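Side-chain contact in N-alpha-acetyltransferase 38, NatC auxiliary subunit (Saccharomyces cerevisiae, PDB 6YGA), which serves as the small auxiliary subunit of the NatC complex, which acetylates the N-termini of nascent proteins at the ribosome: residues S7-G11 / N12-V16. Numbering follows the deposited sequence.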
loop_
_atom_site.group_PDB
_atom_site.type_symbol
_atom_site.label_atom_id
_atom_site.label_comp_id
_atom_site.label_asym_id
_atom_site.label_seq_id
_atom_site.Cartn_x
_atom_site.Cartn_y
_atom_site.Cartn_z
ATOM N N SER C 7 18.407 38.442 5.713
ATOM C CA SER C 7 18.329 37.581 6.889
ATOM C C SER C 7 17.438 38.175 7.969
ATOM O O SER C 7 16.807 37.433 8.729
ATOM C CB SER C 7 19.731 37.333 7.446
ATOM O OG SER C 7 19.695 36.459 8.558
ATOM N N ASP C 8 17.371 39.505 8.055
ATOM C CA ASP C 8 16.509 40.138 9.049
ATOM C C ASP C 8 15.037 39.892 8.749
ATOM O O ASP C 8 14.204 39.920 9.661
ATOM C CB ASP C 8 16.787 41.642 9.104
ATOM C CG ASP C 8 18.250 41.961 9.344
ATOM O OD1 ASP C 8 18.786 41.558 10.398
ATOM O OD2 ASP C 8 18.866 42.618 8.479
ATOM N N PHE C 9 14.701 39.644 7.481
ATOM C CA PHE C 9 13.303 39.592 7.068
ATOM C C PHE C 9 12.664 38.226 7.291
ATOM O O PHE C 9 11.455 38.155 7.544
ATOM C CB PHE C 9 13.180 39.978 5.594
ATOM C CG PHE C 9 13.042 41.453 5.362
ATOM C CD1 PHE C 9 14.110 42.308 5.574
ATOM C CD2 PHE C 9 11.842 41.982 4.922
ATOM C CE1 PHE C 9 13.979 43.669 5.353
ATOM C CE2 PHE C 9 11.703 43.338 4.697
ATOM C CZ PHE C 9 12.773 44.184 4.912
ATOM N N ILE C 10 13.437 37.142 7.188
ATOM C CA ILE C 10 12.852 35.808 7.260
ATOM C C ILE C 10 12.180 35.603 8.612
ATOM O O ILE C 10 12.646 36.096 9.648
ATOM C CB ILE C 10 13.917 34.733 6.990
ATOM C CG1 ILE C 10 15.061 34.842 7.999
ATOM C CG2 ILE C 10 14.433 34.843 5.556
ATOM C CD1 ILE C 10 16.209 33.894 7.739
ATOM N N GLY C 11 11.061 34.884 8.597
ATOM C CA GLY C 11 10.256 34.690 9.781
ATOM C C GLY C 11 9.224 35.765 10.030
ATOM O O GLY C 11 8.542 35.718 11.063
ATOM N N ASN C 12 9.079 36.728 9.123
ATOM C CA ASN C 12 8.160 37.841 9.294
ATOM C C ASN C 12 7.107 37.822 8.194
ATOM O O ASN C 12 7.399 37.475 7.044
ATOM C CB ASN C 12 8.908 39.182 9.292
ATOM C CG ASN C 12 9.835 39.335 10.488
ATOM O OD1 ASN C 12 9.394 39.653 11.593
ATOM N ND2 ASN C 12 11.127 39.116 10.268
ATOM N N THR C 13 5.884 38.196 8.561
ATOM C CA THR C 13 4.770 38.205 7.625
ATOM C C THR C 13 4.984 39.254 6.538
ATOM O O THR C 13 5.417 40.377 6.813
ATOM C CB THR C 13 3.464 38.478 8.376
ATOM O OG1 THR C 13 3.289 37.494 9.403
ATOM C CG2 THR C 13 2.272 38.434 7.436
ATOM N N LEU C 14 4.680 38.880 5.296
ATOM C CA LEU C 14 4.824 39.765 4.149
ATOM C C LEU C 14 3.536 39.787 3.341
ATOM O O LEU C 14 2.767 38.822 3.335
ATOM C CB LEU C 14 5.989 39.335 3.244
ATOM C CG LEU C 14 7.388 39.390 3.858
ATOM C CD1 LEU C 14 8.447 38.985 2.845
ATOM C CD2 LEU C 14 7.666 40.782 4.402
ATOM N N ILE C 15 3.313 40.902 2.653
ATOM C CA ILE C 15 2.164 41.082 1.776
ATOM C C ILE C 15 2.680 41.085 0.344
ATOM O O ILE C 15 3.479 41.951 -0.033
ATOM C CB ILE C 15 1.399 42.376 2.094
ATOM C CG1 ILE C 15 0.593 42.233 3.390
ATOM C CG2 ILE C 15 0.478 42.747 0.943
ATOM C CD1 ILE C 15 1.387 42.463 4.664
ATOM N N VAL C 16 2.236 40.113 -0.450
ATOM C CA VAL C 16 2.714 39.928 -1.816
ATOM C C VAL C 16 1.495 39.917 -2.730
ATOM O O VAL C 16 0.777 38.913 -2.808
ATOM C CB VAL C 16 3.537 38.646 -1.978
ATOM C CG1 VAL C 16 3.965 38.469 -3.429
ATOM C CG2 VAL C 16 4.750 38.679 -1.064
#
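N12 folds its side chain back over the turn that precedes it and meets F9 through the carbonyl oxygen of that residue. Its CB already lies 3.3 Å from F9 O, and CG 3.6 Å from the same oxygen. The first torsion, -66°, sets CG opposite the carbonyl carbon of N12, on the side of the residue's own N, which brings ND2 within bonding distance of F9 O. At the tip, ND2 donates to F9 O over 2.9 Å with an N-H...O angle of 161°. The oxygen sits almost in the amide plane of N12, whereas ND2 stands above the F9 carbonyl plane, 66° out of it, and so does not meet a lone pair. OD1 lies 4.1 Å from G11 O, mere proximity of two acceptors. The backbone N of N12 reaches F9 O as well, but weakly, at 3.2 Å; this closes a type II beta turn from F9 to N12. G11 holds its third position with a positive phi, at which a CB would be jammed against I10 O, so the backbone calls for glycine. The turn delivers the chain into strand 13-18, the first strand of the Sm-like (LSM) fold. Beyond it, the CD2 methyl of L14 approaches the rim of the F9 ring, 4.4 Å from F9 CD2, a loose apolar contact. The same ring packs edge-to-face with F28 of the N-alpha-acetyltransferase 35 chain, while N12 rests on V72 and L76 of helix 70-76.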